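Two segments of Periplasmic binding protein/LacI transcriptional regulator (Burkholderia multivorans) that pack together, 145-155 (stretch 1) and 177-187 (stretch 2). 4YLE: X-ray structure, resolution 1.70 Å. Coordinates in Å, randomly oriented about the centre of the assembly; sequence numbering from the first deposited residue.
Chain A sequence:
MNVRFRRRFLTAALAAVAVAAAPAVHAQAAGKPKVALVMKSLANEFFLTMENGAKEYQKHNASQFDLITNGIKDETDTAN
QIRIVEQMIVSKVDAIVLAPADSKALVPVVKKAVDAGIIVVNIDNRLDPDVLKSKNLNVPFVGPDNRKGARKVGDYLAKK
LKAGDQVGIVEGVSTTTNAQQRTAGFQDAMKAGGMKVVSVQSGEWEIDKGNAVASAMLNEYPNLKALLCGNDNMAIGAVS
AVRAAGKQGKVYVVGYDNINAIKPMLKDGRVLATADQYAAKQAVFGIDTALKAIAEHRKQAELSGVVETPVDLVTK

Stretch 1, residues 145-155: DNRKGARKVGD
Stretch 2 177-187: TNAQQRTAGFQ

Residues 146-155 and 177-187 form two α-helices of one chain, with phi/psi near -63/-42 through most of their length; both helices continue beyond residues 155 and 187. Their N-to-C directions diverge by 39° (signed crossing angle -39°), and the axes approach to 6.9 Å, burying 551 Å² in total. Asp145 caps the first helix: with chi1 t, its OD1 accepts from Lys148 N (3.0 Å) and, weakly, from Arg147 N (3.0 Å).

Where the helices come close, backbone atoms are in direct contact. Arg147 and Gly185 are in register, their CA atoms 4.2 Å apart, and two CA-H...O contacts join the helices here: Arg147 CA to Gln181 O (3.3 Å) and Gly185 CA to Arg147 O (3.4 Å). Glycine suits this position because a CB on Gly185 would clash with Arg147 O and Ala150 CB. The small Ala150 likewise lets its CB reach within 3.2 Å of Arg182 O.

Direct hydrogen bonding centres on buried Asn146 (chi1 m, chi2 -69°), whose OD1 lies at the edge of the Arg182 guanidinium and accepts from Arg182 NE (2.9 Å) and NH2 (3.1 Å). Arg182, m at chi1 and t at chi2 and chi3, starts sideways but extends its end to this amide.

Apolar packing follows further along the pair, around Phe186. The CA-to-CB bond of Phe186 points away, yet chi1 m and chi2 -38° bring its ring back to the first helix. Ala150 CB sits over one face, 4.1 Å from the ring centroid, while Val153 CG1 meets the edge, 4.0 Å from Phe186 CE1.

At the more open margin, Arg147 extends with chi1 to chi3 all t, laying one guanidinium face against Ala184 CB, 3.8 Å from Arg147 NE. A water bridges Gln181 (chi1 and chi2 m) to the cap of the first helix, its oxygen 2.5 Å from Gln181 NE2 and 3.3 Å from Asp145 OD1.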

ATOM      1  N   ASP A 145      -0.936 -10.032  -2.539  1.00 20.81           N
ATOM      2  CA  ASP A 145       0.325 -10.640  -2.175  1.00 18.39           C
ATOM      3  C   ASP A 145       1.399  -9.712  -2.741  1.00 19.01           C
ATOM      4  O   ASP A 145       1.669  -9.717  -3.955  1.00 21.69           O
ATOM      5  CB  ASP A 145       0.441 -12.054  -2.743  1.00 19.80           C
ATOM      6  CG  ASP A 145       1.759 -12.718  -2.402  1.00 24.43           C
ATOM      7  OD1 ASP A 145       2.779 -12.003  -2.325  1.00 24.49           O
ATOM      8  OD2 ASP A 145       1.800 -13.973  -2.224  1.00 28.67           O
ATOM      9  N   ASN A 146       1.966  -8.872  -1.887  1.00 22.44           N
ATOM     10  CA  ASN A 146       2.880  -7.853  -2.359  1.00 18.84           C
ATOM     11  C   ASN A 146       4.244  -8.418  -2.765  1.00 17.33           C
ATOM     12  O   ASN A 146       5.010  -7.730  -3.410  1.00 19.07           O
ATOM     13  CB  ASN A 146       3.064  -6.761  -1.299  1.00 20.04           C
ATOM     14  CG  ASN A 146       1.901  -5.788  -1.283  1.00 19.75           C
ATOM     15  OD1 ASN A 146       1.723  -5.025  -2.231  1.00 19.31           O
ATOM     16  ND2 ASN A 146       1.083  -5.837  -0.243  1.00 19.82           N
ATOM     17  N   ARG A 147       4.560  -9.637  -2.346  1.00 20.61           N
ATOM     18  CA  ARG A 147       5.851 -10.226  -2.724  1.00 19.49           C
ATOM     19  C   ARG A 147       5.746 -10.668  -4.180  1.00 21.02           C
ATOM     20  O   ARG A 147       6.587 -10.335  -5.001  1.00 21.74           O
ATOM     21  CB  ARG A 147       6.217 -11.376  -1.794  1.00 22.96           C
ATOM     22  CG  ARG A 147       7.624 -11.933  -1.982  1.00 22.51           C
ATOM     23  CD  ARG A 147       8.022 -12.949  -0.912  1.00 23.91           C
ATOM     24  NE  ARG A 147       9.457 -13.222  -1.012  1.00 23.54           N
ATOM     25  CZ  ARG A 147      10.223 -13.698  -0.040  1.00 25.41           C
ATOM     26  NH1 ARG A 147       9.717 -14.006   1.148  1.00 26.57           N
ATOM     27  NH2 ARG A 147      11.518 -13.881  -0.275  1.00 26.87           N
ATOM     28  N   LYS A 148       4.662 -11.367  -4.511  1.00 19.34           N
ATOM     29  CA  LYS A 148       4.413 -11.712  -5.914  1.00 21.28           C
ATOM     30  C   LYS A 148       4.248 -10.481  -6.790  1.00 19.48           C
ATOM     31  O   LYS A 148       4.702 -10.477  -7.930  1.00 23.35           O
ATOM     32  CB  LYS A 148       3.159 -12.584  -6.040  1.00 21.39           C
ATOM     33  CG  LYS A 148       3.290 -13.973  -5.457  1.00 24.22           C
ATOM     34  CD  LYS A 148       1.983 -14.728  -5.592  1.00 23.46           C
ATOM     35  CE  LYS A 148       2.090 -16.159  -5.013  1.00 30.87           C
ATOM     36  NZ  LYS A 148       0.809 -16.929  -5.098  1.00 33.79           N
ATOM     37  N   GLY A 149       3.564  -9.443  -6.275  1.00 18.20           N
ATOM     38  CA  GLY A 149       3.360  -8.223  -7.021  1.00 17.55           C
ATOM     39  C   GLY A 149       4.681  -7.550  -7.368  1.00 17.67           C
ATOM     40  O   GLY A 149       4.948  -7.293  -8.541  1.00 19.52           O
ATOM     41  N   ALA A 150       5.512  -7.307  -6.358  1.00 15.95           N
ATOM     42  CA  ALA A 150       6.820  -6.691  -6.561  1.00 15.29           C
ATOM     43  C   ALA A 150       7.693  -7.568  -7.457  1.00 18.64           C
ATOM     44  O   ALA A 150       8.457  -7.057  -8.239  1.00 19.89           O
ATOM     45  CB  ALA A 150       7.504  -6.434  -5.218  1.00 17.39           C
ATOM     46  N   ARG A 151       7.548  -8.887  -7.349  1.00 18.73           N
ATOM     47  CA  ARG A 151       8.328  -9.820  -8.179  1.00 18.62           C
ATOM     48  C   ARG A 151       8.000  -9.631  -9.648  1.00 28.52           C
ATOM     49  O   ARG A 151       8.899  -9.686 -10.488  1.00 26.51           O
ATOM     50  CB  ARG A 151       8.060 -11.263  -7.774  1.00 21.13           C
ATOM     51  CG  ARG A 151       8.800 -12.358  -8.619  1.00 24.15           C
ATOM     52  CD  ARG A 151      10.296 -12.299  -8.456  1.00 29.23           C
ATOM     53  NE  ARG A 151      10.977 -13.221  -9.378  1.00 31.24           N
ATOM     54  CZ  ARG A 151      11.297 -14.480  -9.092  1.00 44.22           C
ATOM     55  NH1 ARG A 151      11.032 -14.995  -7.896  1.00 34.72           N
ATOM     56  NH2 ARG A 151      11.896 -15.229 -10.005  1.00 38.92           N
ATOM     57  N   LYS A 152       6.719  -9.426  -9.970  1.00 19.55           N
ATOM     58  CA  LYS A 152       6.347  -9.120 -11.358  1.00 25.31           C
ATOM     59  C   LYS A 152       7.096  -7.891 -11.888  1.00 19.92           C
ATOM     60  O   LYS A 152       7.607  -7.904 -13.006  1.00 22.85           O
ATOM     61  CB  LYS A 152       4.847  -8.864 -11.483  1.00 26.55           C
ATOM     62  CG  LYS A 152       3.979 -10.094 -11.359  1.00 35.29           C
ATOM     63  CD  LYS A 152       2.520  -9.727 -11.570  1.00 28.64           C
ATOM     64  CE  LYS A 152       1.658 -10.982 -11.660  1.00 37.83           C
ATOM     65  NZ  LYS A 152       0.296 -10.695 -12.220  1.00 37.95           N
ATOM     66  N   VAL A 153       7.096  -6.808 -11.106  1.00 19.80           N
ATOM     67  CA  VAL A 153       7.735  -5.557 -11.492  1.00 16.55           C
ATOM     68  C   VAL A 153       9.240  -5.778 -11.604  1.00 22.01           C
ATOM     69  O   VAL A 153       9.839  -5.431 -12.606  1.00 20.87           O
ATOM     70  CB  VAL A 153       7.418  -4.448 -10.499  1.00 16.12           C
ATOM     71  CG1 VAL A 153       8.146  -3.145 -10.872  1.00 17.69           C
ATOM     72  CG2 VAL A 153       5.871  -4.253 -10.453  1.00 15.82           C
ATOM     73  N   GLY A 154       9.827  -6.382 -10.583  1.00 20.35           N
ATOM     74  CA  GLY A 154      11.243  -6.710 -10.606  1.00 19.55           C
ATOM     75  C   GLY A 154      11.665  -7.568 -11.797  1.00 20.82           C
ATOM     76  O   GLY A 154      12.747  -7.339 -12.393  1.00 23.92           O
ATOM     77  N   ASP A 155      10.844  -8.559 -12.151  1.00 20.63           N
ATOM     78  CA  ASP A 155      11.146  -9.431 -13.295  1.00 24.01           C
ATOM     79  C   ASP A 155      11.207  -8.667 -14.606  1.00 25.33           C
ATOM     80  O   ASP A 155      12.054  -8.961 -15.448  1.00 28.44           O
ATOM     81  CB  ASP A 155      10.101 -10.558 -13.432  1.00 29.60           C
ATOM     82  CG  ASP A 155      10.288 -11.674 -12.414  1.00 30.96           C
ATOM     83  OD1 ASP A 155      11.367 -11.756 -11.789  1.00 28.92           O
ATOM     84  OD2 ASP A 155       9.341 -12.474 -12.246  1.00 28.68           O
ATOM     85  N   THR A 177       3.931  -4.541   6.767  1.00 25.69           N
ATOM     86  CA  THR A 177       4.015  -5.774   6.034  1.00 26.66           C
ATOM     87  C   THR A 177       4.150  -5.505   4.542  1.00 26.95           C
ATOM     88  O   THR A 177       4.967  -6.137   3.873  1.00 22.67           O
ATOM     89  CB  THR A 177       2.786  -6.645   6.318  1.00 25.63           C
ATOM     90  OG1 THR A 177       2.670  -6.805   7.726  1.00 30.70           O
ATOM     91  CG2 THR A 177       2.911  -7.997   5.644  1.00 29.12           C
ATOM     92  N   ASN A 178       3.398  -4.552   3.998  1.00 21.22           N
ATOM     93  CA  ASN A 178       3.426  -4.429   2.548  1.00 20.09           C
ATOM     94  C   ASN A 178       4.758  -3.862   2.072  1.00 19.68           C
ATOM     95  O   ASN A 178       5.254  -4.265   1.032  1.00 19.32           O
ATOM     96  CB  ASN A 178       2.222  -3.638   1.994  1.00 20.10           C
ATOM     97  CG  ASN A 178       2.068  -2.255   2.554  1.00 21.06           C
ATOM     98  OD1 ASN A 178       2.548  -1.926   3.626  1.00 22.43           O
ATOM     99  ND2 ASN A 178       1.330  -1.426   1.818  1.00 25.92           N
ATOM    100  N   ALA A 179       5.367  -2.985   2.860  1.00 19.19           N
ATOM    101  CA  ALA A 179       6.706  -2.481   2.528  1.00 16.74           C
ATOM    102  C   ALA A 179       7.729  -3.615   2.514  1.00 21.29           C
ATOM    103  O   ALA A 179       8.510  -3.747   1.560  1.00 20.29           O
ATOM    104  CB  ALA A 179       7.115  -1.422   3.487  1.00 21.65           C
ATOM    105  N   GLN A 180       7.711  -4.451   3.552  1.00 19.53           N
ATOM    106  CA  GLN A 180       8.647  -5.552   3.659  1.00 18.51           C
ATOM    107  C   GLN A 180       8.495  -6.546   2.551  1.00 23.16           C
ATOM    108  O   GLN A 180       9.474  -7.042   2.010  1.00 21.53           O
ATOM    109  CB  GLN A 180       8.466  -6.245   5.013  1.00 25.92           C
ATOM    110  CG  GLN A 180       8.781  -5.339   6.165  1.00 26.24           C
ATOM    111  CD  GLN A 180       8.220  -5.821   7.490  1.00 45.03           C
ATOM    112  OE1 GLN A 180       7.657  -6.915   7.592  1.00 45.03           O
ATOM    113  NE2 GLN A 180       8.354  -4.990   8.514  1.00 48.41           N
ATOM    114  N   GLN A 181       7.256  -6.848   2.195  1.00 20.83           N
ATOM    115  CA  GLN A 181       7.019  -7.864   1.186  1.00 22.11           C
ATOM    116  C   GLN A 181       7.351  -7.357  -0.207  1.00 18.47           C
ATOM    117  O   GLN A 181       7.795  -8.146  -1.048  1.00 18.56           O
ATOM    118  CB  GLN A 181       5.585  -8.335   1.285  1.00 21.51           C
ATOM    119  CG  GLN A 181       5.334  -9.024   2.619  1.00 21.27           C
ATOM    120  CD  GLN A 181       6.237 -10.236   2.802  1.00 33.03           C
ATOM    121  OE1 GLN A 181       7.177 -10.245   3.618  1.00 39.96           O
ATOM    122  NE2 GLN A 181       5.998 -11.235   1.996  1.00 26.18           N
ATOM    123  N   ARG A 182       7.187  -6.055  -0.460  1.00 17.04           N
ATOM    124  CA  ARG A 182       7.607  -5.530  -1.763  1.00 18.60           C
ATOM    125  C   ARG A 182       9.110  -5.565  -1.870  1.00 17.35           C
ATOM    126  O   ARG A 182       9.656  -5.941  -2.901  1.00 17.48           O
ATOM    127  CB  ARG A 182       7.101  -4.100  -1.999  1.00 15.43           C
ATOM    128  CG  ARG A 182       5.601  -4.146  -2.234  1.00 16.67           C
ATOM    129  CD  ARG A 182       5.013  -2.803  -2.594  1.00 17.11           C
ATOM    130  NE  ARG A 182       3.608  -2.862  -2.243  1.00 14.60           N
ATOM    131  CZ  ARG A 182       2.858  -1.818  -1.933  1.00 16.76           C
ATOM    132  NH1 ARG A 182       3.369  -0.591  -1.962  1.00 14.04           N
ATOM    133  NH2 ARG A 182       1.591  -2.012  -1.601  1.00 16.99           N
ATOM    134  N   THR A 183       9.794  -5.170  -0.806  1.00 16.54           N
ATOM    135  CA  THR A 183      11.238  -5.248  -0.849  1.00 16.13           C
ATOM    136  C   THR A 183      11.690  -6.701  -1.097  1.00 17.42           C
ATOM    137  O   THR A 183      12.594  -6.954  -1.886  1.00 19.08           O
ATOM    138  CB  THR A 183      11.867  -4.664   0.445  1.00 16.64           C
ATOM    139  OG1 THR A 183      11.637  -3.236   0.432  1.00 16.94           O
ATOM    140  CG2 THR A 183      13.381  -4.969   0.525  1.00 20.99           C
ATOM    141  N   ALA A 184      11.048  -7.657  -0.450  1.00 18.06           N
ATOM    142  CA  ALA A 184      11.417  -9.047  -0.638  1.00 19.33           C
ATOM    143  C   ALA A 184      11.173  -9.520  -2.083  1.00 21.35           C
ATOM    144  O   ALA A 184      12.021 -10.196  -2.660  1.00 21.15           O
ATOM    145  CB  ALA A 184      10.650  -9.921   0.356  1.00 20.38           C
ATOM    146  N   GLY A 185      10.024  -9.151  -2.670  1.00 18.23           N
ATOM    147  CA  GLY A 185       9.747  -9.476  -4.069  1.00 23.93           C
ATOM    148  C   GLY A 185      10.772  -8.871  -5.017  1.00 22.90           C
ATOM    149  O   GLY A 185      11.231  -9.526  -5.959  1.00 19.69           O
ATOM    150  N   PHE A 186      11.141  -7.618  -4.754  1.00 18.10           N
ATOM    151  CA  PHE A 186      12.166  -6.950  -5.545  1.00 18.44           C
ATOM    152  C   PHE A 186      13.492  -7.702  -5.415  1.00 20.52           C
ATOM    153  O   PHE A 186      14.166  -7.972  -6.401  1.00 19.40           O
ATOM    154  CB  PHE A 186      12.325  -5.497  -5.088  1.00 20.73           C
ATOM    155  CG  PHE A 186      11.247  -4.534  -5.578  1.00 15.83           C
ATOM    156  CD1 PHE A 186      10.703  -4.627  -6.853  1.00 15.86           C
ATOM    157  CD2 PHE A 186      10.903  -3.423  -4.819  1.00 16.67           C
ATOM    158  CE1 PHE A 186       9.771  -3.708  -7.305  1.00 19.16           C
ATOM    159  CE2 PHE A 186       9.951  -2.496  -5.275  1.00 16.76           C
ATOM    160  CZ  PHE A 186       9.413  -2.633  -6.509  1.00 17.36           C
ATOM    161  N   GLN A 187      13.862  -8.046  -4.190  1.00 18.51           N
ATOM    162  CA  GLN A 187      15.105  -8.796  -3.964  1.00 21.64           C
ATOM    163  C   GLN A 187      15.059 -10.145  -4.713  1.00 27.20           C
ATOM    164  O   GLN A 187      16.019 -10.546  -5.319  1.00 21.98           O
ATOM    165  CB  GLN A 187      15.357  -9.048  -2.475  1.00 28.00           C
ATOM    166  CG  GLN A 187      15.512  -7.819  -1.591  1.00 28.96           C
ATOM    167  CD  GLN A 187      16.940  -7.484  -1.246  1.00 42.64           C
ATOM    168  OE1 GLN A 187      17.875  -7.804  -1.982  1.00 44.65           O
ATOM    169  NE2 GLN A 187      17.118  -6.836  -0.108  1.00 51.38           N
TER
HETATM  170  O   HOH W   1       3.857 -11.464   0.718  1.00 35.24           O
HETATM  171  O   HOH W   2      -0.793  -3.528  -0.477  1.00 17.45           O
HETATM  172  O   HOH W   3       6.926 -14.052   2.053  1.00 26.98           O